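PDB 5U02: glycosyl transferase from Staphylococcus aureus, which belongs to the TarS-type glycosyl transferases and, in the chain modelled here, joins a helical linker domain to two beta-rich C-terminal domains of the E-set clan. Local coordinates for residues T257-K262 and S268-A273; H180-P185 and K211-F216. All coordinates share one frame; numbering follows the deposited sequence.

Contact 1. Residues T257-K262 and S268-A273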
loop_
_atom_site.group_PDB
_atom_site.type_symbol
_atom_site.label_atom_id
_atom_site.label_comp_id
_atom_site.label_asym_id
_atom_site.label_seq_id
_atom_site.Cartn_x
_atom_site.Cartn_y
_atom_site.Cartn_z
ATOM N N THR A 257 -3.399 -4.079 -25.972
ATOM C CA THR A 257 -2.553 -5.103 -26.586
ATOM C C THR A 257 -1.165 -5.066 -25.970
ATOM O O THR A 257 -0.403 -4.115 -26.230
ATOM C CB THR A 257 -2.460 -4.888 -28.099
ATOM O OG1 THR A 257 -3.776 -4.857 -28.667
ATOM C CG2 THR A 257 -1.656 -6.006 -28.759
ATOM N N PRO A 258 -0.791 -6.042 -25.145
ATOM C CA PRO A 258 0.612 -6.153 -24.737
ATOM C C PRO A 258 1.480 -6.525 -25.924
ATOM O O PRO A 258 1.059 -7.252 -26.828
ATOM C CB PRO A 258 0.599 -7.274 -23.688
ATOM C CG PRO A 258 -0.830 -7.364 -23.234
ATOM C CD PRO A 258 -1.651 -7.008 -24.440
ATOM N N TYR A 259 2.707 -6.013 -25.919
ATOM C CA TYR A 259 3.664 -6.344 -26.965
ATOM C C TYR A 259 5.053 -5.990 -26.464
ATOM O O TYR A 259 5.216 -5.368 -25.410
ATOM C CB TYR A 259 3.349 -5.611 -28.276
ATOM C CG TYR A 259 3.558 -4.119 -28.174
ATOM C CD1 TYR A 259 2.642 -3.320 -27.504
ATOM C CD2 TYR A 259 4.665 -3.505 -28.742
ATOM C CE1 TYR A 259 2.826 -1.945 -27.391
ATOM C CE2 TYR A 259 4.856 -2.132 -28.638
ATOM C CZ TYR A 259 3.935 -1.356 -27.966
ATOM O OH TYR A 259 4.143 0.007 -27.875
ATOM N N PHE A 260 6.053 -6.386 -27.245
ATOM C CA PHE A 260 7.452 -6.229 -26.887
ATOM C C PHE A 260 8.135 -5.337 -27.909
ATOM O O PHE A 260 7.930 -5.497 -29.117
ATOM C CB PHE A 260 8.136 -7.594 -26.795
ATOM C CG PHE A 260 7.527 -8.492 -25.757
ATOM C CD1 PHE A 260 7.890 -8.377 -24.424
ATOM C CD2 PHE A 260 6.563 -9.423 -26.105
ATOM C CE1 PHE A 260 7.313 -9.191 -23.461
ATOM C CE2 PHE A 260 5.991 -10.241 -25.150
ATOM C CZ PHE A 260 6.368 -10.128 -23.825
ATOM N N THR A 261 8.936 -4.397 -27.420
ATOM C CA THR A 261 9.498 -3.369 -28.275
ATOM C C THR A 261 10.610 -3.937 -29.148
ATOM O O THR A 261 11.253 -4.938 -28.823
ATOM C CB THR A 261 10.031 -2.203 -27.442
ATOM O OG1 THR A 261 11.015 -2.682 -26.514
ATOM C CG2 THR A 261 8.893 -1.535 -26.685
ATOM N N LYS A 262 10.836 -3.260 -30.272
ATOM C CA LYS A 262 11.778 -3.743 -31.270
ATOM C C LYS A 262 13.222 -3.558 -30.821
ATOM O O LYS A 262 14.059 -4.444 -31.034
ATOM C CB LYS A 262 11.543 -3.018 -32.592
ATOM C CG LYS A 262 12.131 -3.730 -33.782
ATOM C CD LYS A 262 11.561 -5.130 -33.856
ATOM C CE LYS A 262 12.140 -5.907 -35.012
ATOM N NZ LYS A 262 11.890 -7.362 -34.836
ATOM N N SER A 268 5.343 -3.415 -23.400
ATOM C CA SER A 268 4.554 -2.194 -23.365
ATOM C C SER A 268 3.093 -2.543 -23.616
ATOM O O SER A 268 2.755 -3.676 -23.969
ATOM C CB SER A 268 5.062 -1.176 -24.392
ATOM O OG SER A 268 6.401 -0.798 -24.118
ATOM N N LEU A 269 2.217 -1.559 -23.424
ATOM C CA LEU A 269 0.784 -1.725 -23.632
ATOM C C LEU A 269 0.310 -0.743 -24.694
ATOM O O LEU A 269 0.519 0.468 -24.564
ATOM C CB LEU A 269 0.005 -1.513 -22.331
ATOM C CG LEU A 269 0.530 -2.291 -21.120
ATOM C CD1 LEU A 269 -0.334 -2.047 -19.893
ATOM C CD2 LEU A 269 0.609 -3.775 -21.432
ATOM N N TYR A 270 -0.336 -1.266 -25.734
ATOM C CA TYR A 270 -0.875 -0.457 -26.822
ATOM C C TYR A 270 -2.385 -0.349 -26.655
ATOM O O TYR A 270 -3.079 -1.371 -26.578
ATOM C CB TYR A 270 -0.515 -1.070 -28.176
ATOM C CG TYR A 270 -0.785 -0.185 -29.372
ATOM C CD1 TYR A 270 0.068 0.861 -29.694
ATOM C CD2 TYR A 270 -1.878 -0.416 -30.198
ATOM C CE1 TYR A 270 -0.170 1.668 -30.799
ATOM C CE2 TYR A 270 -2.126 0.386 -31.303
ATOM C CZ TYR A 270 -1.271 1.420 -31.595
ATOM O OH TYR A 270 -1.516 2.209 -32.692
ATOM N N PHE A 271 -2.885 0.885 -26.605
ATOM C CA PHE A 271 -4.300 1.182 -26.401
ATOM C C PHE A 271 -4.810 1.986 -27.591
ATOM O O PHE A 271 -4.310 3.085 -27.860
ATOM C CB PHE A 271 -4.505 1.955 -25.095
ATOM C CG PHE A 271 -5.945 2.215 -24.757
ATOM C CD1 PHE A 271 -6.733 1.214 -24.216
ATOM C CD2 PHE A 271 -6.509 3.467 -24.968
ATOM C CE1 PHE A 271 -8.061 1.449 -23.901
ATOM C CE2 PHE A 271 -7.839 3.713 -24.651
ATOM C CZ PHE A 271 -8.617 2.704 -24.114
ATOM N N THR A 272 -5.797 1.441 -28.303
ATOM C CA THR A 272 -6.314 2.105 -29.492
ATOM C C THR A 272 -7.757 1.681 -29.740
ATOM O O THR A 272 -8.208 0.624 -29.287
ATOM C CB THR A 272 -5.453 1.806 -30.725
ATOM O OG1 THR A 272 -5.772 2.744 -31.759
ATOM C CG2 THR A 272 -5.715 0.396 -31.236
ATOM N N ALA A 273 -8.475 2.526 -30.475
ATOM C CA ALA A 273 -9.882 2.293 -30.766
ATOM C C ALA A 273 -10.062 1.161 -31.770
ATOM O O ALA A 273 -9.187 0.885 -32.595
ATOM C CB ALA A 273 -10.531 3.567 -31.310
#

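Contact 2. Residues H180-P185 and K211-F216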
loop_
_atom_site.group_PDB
_atom_site.type_symbol
_atom_site.label_atom_id
_atom_site.label_comp_id
_atom_site.label_asym_id
_atom_site.label_seq_id
_atom_site.Cartn_x
_atom_site.Cartn_y
_atom_site.Cartn_z
ATOM N N HIS A 180 2.473 11.233 -19.319
ATOM C CA HIS A 180 1.499 10.695 -18.387
ATOM C C HIS A 180 2.009 9.406 -17.759
ATOM O O HIS A 180 2.866 8.706 -18.313
ATOM C CB HIS A 180 0.150 10.472 -19.068
ATOM C CG HIS A 180 -0.414 11.711 -19.696
ATOM N ND1 HIS A 180 -0.219 12.029 -21.024
ATOM C CD2 HIS A 180 -1.151 12.720 -19.169
ATOM C CE1 HIS A 180 -0.817 13.177 -21.287
ATOM N NE2 HIS A 180 -1.389 13.619 -20.180
ATOM N N THR A 181 1.452 9.099 -16.591
ATOM C CA THR A 181 2.035 8.107 -15.710
ATOM C C THR A 181 0.916 7.400 -14.956
ATOM O O THR A 181 -0.129 7.991 -14.677
ATOM C CB THR A 181 3.041 8.796 -14.773
ATOM O OG1 THR A 181 4.247 8.028 -14.686
ATOM C CG2 THR A 181 2.454 9.026 -13.391
ATOM N N MET A 182 1.124 6.119 -14.673
ATOM C CA MET A 182 0.229 5.360 -13.811
ATOM C C MET A 182 1.077 4.526 -12.870
ATOM O O MET A 182 2.084 3.950 -13.288
ATOM C CB MET A 182 -0.723 4.446 -14.603
ATOM C CG MET A 182 -1.795 5.174 -15.410
ATOM S SD MET A 182 -3.049 4.041 -16.053
ATOM C CE MET A 182 -2.754 4.161 -17.813
ATOM N N TYR A 183 0.678 4.475 -11.602
ATOM C CA TYR A 183 1.368 3.689 -10.587
ATOM C C TYR A 183 0.385 2.712 -9.965
ATOM O O TYR A 183 -0.689 3.117 -9.506
ATOM C CB TYR A 183 1.982 4.586 -9.510
ATOM C CG TYR A 183 3.126 5.440 -10.006
ATOM C CD1 TYR A 183 4.414 4.921 -10.115
ATOM C CD2 TYR A 183 2.922 6.764 -10.367
ATOM C CE1 TYR A 183 5.464 5.701 -10.569
ATOM C CE2 TYR A 183 3.963 7.552 -10.818
ATOM C CZ TYR A 183 5.230 7.018 -10.922
ATOM O OH TYR A 183 6.260 7.810 -11.377
ATOM N N VAL A 184 0.753 1.438 -9.950
ATOM C CA VAL A 184 -0.074 0.360 -9.418
ATOM C C VAL A 184 0.597 -0.175 -8.159
ATOM O O VAL A 184 1.764 -0.585 -8.214
ATOM C CB VAL A 184 -0.274 -0.763 -10.446
ATOM C CG1 VAL A 184 -1.231 -1.805 -9.894
ATOM C CG2 VAL A 184 -0.778 -0.199 -11.759
ATOM N N PRO A 185 -0.087 -0.197 -7.020
ATOM C CA PRO A 185 0.522 -0.726 -5.795
ATOM C C PRO A 185 0.747 -2.230 -5.871
ATOM O O PRO A 185 0.109 -2.956 -6.635
ATOM C CB PRO A 185 -0.502 -0.384 -4.707
ATOM C CG PRO A 185 -1.777 -0.110 -5.442
ATOM C CD PRO A 185 -1.397 0.423 -6.777
ATOM N N LYS A 211 -1.384 6.362 -26.474
ATOM C CA LYS A 211 -1.518 5.047 -27.089
ATOM C C LYS A 211 -0.495 4.061 -26.541
ATOM O O LYS A 211 -0.812 2.884 -26.349
ATOM C CB LYS A 211 -1.383 5.154 -28.609
ATOM C CG LYS A 211 -2.415 6.062 -29.269
ATOM C CD LYS A 211 -3.074 5.392 -30.466
ATOM C CE LYS A 211 -2.176 5.474 -31.687
ATOM N NZ LYS A 211 -2.903 5.196 -32.964
ATOM N N ILE A 212 0.729 4.519 -26.283
ATOM C CA ILE A 212 1.832 3.651 -25.885
ATOM C C ILE A 212 2.121 3.861 -24.405
ATOM O O ILE A 212 2.418 4.981 -23.972
ATOM C CB ILE A 212 3.088 3.919 -26.730
ATOM C CG1 ILE A 212 2.792 3.693 -28.214
ATOM C CG2 ILE A 212 4.223 3.023 -26.272
ATOM C CD1 ILE A 212 3.924 4.147 -29.139
ATOM N N TRP A 213 2.053 2.775 -23.634
ATOM C CA TRP A 213 2.354 2.781 -22.207
ATOM C C TRP A 213 3.473 1.777 -21.963
ATOM O O TRP A 213 3.282 0.572 -22.156
ATOM C CB TRP A 213 1.115 2.439 -21.377
ATOM C CG TRP A 213 -0.014 3.422 -21.532
ATOM C CD1 TRP A 213 -1.015 3.379 -22.461
ATOM C CD2 TRP A 213 -0.254 4.593 -20.736
ATOM N NE1 TRP A 213 -1.861 4.450 -22.292
ATOM C CE2 TRP A 213 -1.416 5.208 -21.240
ATOM C CE3 TRP A 213 0.400 5.177 -19.647
ATOM C CZ2 TRP A 213 -1.939 6.377 -20.693
ATOM C CZ3 TRP A 213 -0.121 6.345 -19.107
ATOM C CH2 TRP A 213 -1.278 6.929 -19.629
ATOM N N ASP A 214 4.637 2.270 -21.553
ATOM C CA ASP A 214 5.772 1.406 -21.284
ATOM C C ASP A 214 5.774 1.005 -19.814
ATOM O O ASP A 214 5.378 1.787 -18.944
ATOM C CB ASP A 214 7.087 2.093 -21.667
ATOM C CG ASP A 214 7.094 2.588 -23.119
ATOM O OD1 ASP A 214 6.997 1.733 -24.019
ATOM O OD2 ASP A 214 7.284 3.801 -23.353
ATOM N N VAL A 215 6.194 -0.228 -19.540
ATOM C CA VAL A 215 6.123 -0.800 -18.195
ATOM C C VAL A 215 7.476 -0.642 -17.512
ATOM O O VAL A 215 8.505 -1.074 -18.047
ATOM C CB VAL A 215 5.695 -2.276 -18.237
ATOM C CG1 VAL A 215 5.479 -2.814 -16.829
ATOM C CG2 VAL A 215 4.422 -2.440 -19.069
ATOM N N PHE A 216 7.472 -0.018 -16.336
ATOM C CA PHE A 216 8.638 0.093 -15.474
ATOM C C PHE A 216 8.316 -0.490 -14.102
ATOM O O PHE A 216 7.155 -0.562 -13.688
ATOM C CB PHE A 216 9.083 1.554 -15.288
ATOM C CG PHE A 216 9.603 2.216 -16.535
ATOM C CD1 PHE A 216 8.736 2.623 -17.532
ATOM C CD2 PHE A 216 10.959 2.472 -16.688
ATOM C CE1 PHE A 216 9.214 3.250 -18.670
ATOM C CE2 PHE A 216 11.439 3.102 -17.826
ATOM C CZ PHE A 216 10.568 3.490 -18.815
#

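Contact 1. Residues T257-K262 and S268-A273
Tyr259 turns a ring edge to the facing strand: Tyr270 N and Leu269 C lie there near the ring plane, with Tyr259 CE1 3.6 Å from Tyr270 N, and Thr257 O sits at the same ring's edge. Tyr270 CB approaches Tyr259 CE1 obliquely at 3.5 Å, while Ser268 CB packs against Tyr259 CZ at 3.8 Å. The ring gets there because CG is wedged between the backbone N and the carbonyl carbon (chi1 68°), folding it back across the hairpin. The Tyr270 ring swings off from the hairpin partner, its OH weakly hydrogen-bonded to Lys211 and its side chain beside a bound imidazole. Beneath the rings runs an antiparallel ladder. Thr257 with Tyr270 and Tyr259 with Ser268 form hydrogen-bonded pairs, two bonds each, the shortest being Thr257 N to Tyr270 O and Ser268 N to Tyr259 O, both 2.8 Å. Between them Pro258 faces Leu269 in a non-hydrogen-bonded pair, and Pro258 CB meets Leu269 CD2 on the sheet face opposite the tyrosines. Ser268 O receives Tyr259 N at 3.0 Å and a CA-H...O contact from Pro258 CA. Proline, with no N-H to give, thus fits its non-hydrogen-bonded position without costing the hairpin a bond.

Contact 2. Residues H180-P185 and K211-F216
Met182 and Trp213 meet through a CH-pi contact. The methyl Met182 CE stands over one face of the Trp213 indole, 3.5 Å from the centroid of its six-membered ring and only 5° off the normal, nearly equidistant from all six ring carbons. A bend at chi3 (-114°) turns the methyl onto the ring, and the two side chains cross at about a right angle. The sulfur is the more distant partner: Met182 SD lies 5.0 Å from the centroid of the Trp213 six-membered ring in an oblique Met-aromatic contact, so the methyl supplies most of the touch.

Van der Waals contacts finish the far end of the indole. His180 CB comes obliquely to Trp213 CH2 at 3.9 Å, while its imidazole points off from the indole, and Thr181 N lies at the ring's edge, 4.0 Å from Trp213 CZ3. His180 and Thr181 also pack on Asn191 of the second subunit.

Hydrogen bonding plays no part between the segments. The nearest CA atoms, of Thr181 and Trp213, are 8.4 Å apart, because strand 168-175 runs between the two strands and pairs with both; Met182 bonds through its backbone to Leu173 there. Leu207, whose O accepts NE1 of the indole, also touches the Met182 side chain.

The chemistry is therefore divided: a hydrogen bond from NE1 to Leu207 O, with a weak second one to Glu210 O, holds the indole's polar edge in the loop before its strand, whereas an apolar methyl-on-ring contact lets side chains bridge strands that are not neighbours in the sheet.

Followed from the N terminus, the chain passes the helical linker and a small three-stranded sheet, then enters the large antiparallel sheet, where contact 2 closes first: 25 residues, including strand 193-199 and a short helix, separate its segments. Contact 1 opens only afterwards and closes the hairpin of strands 252-260 and 267-274 over the six-residue turn 261-266. The two loops are in series, neither nested nor crossed. In space they join, because strands 212-221 and 267-274 are neighbours: Leu269 N lies 2.7 Å from Trp213 O, and Ser268 OG 2.6 Å from Asp214 OD1, both probable hydrogen bonds. Together they link strand 181-190, across 168-175, to the hairpin.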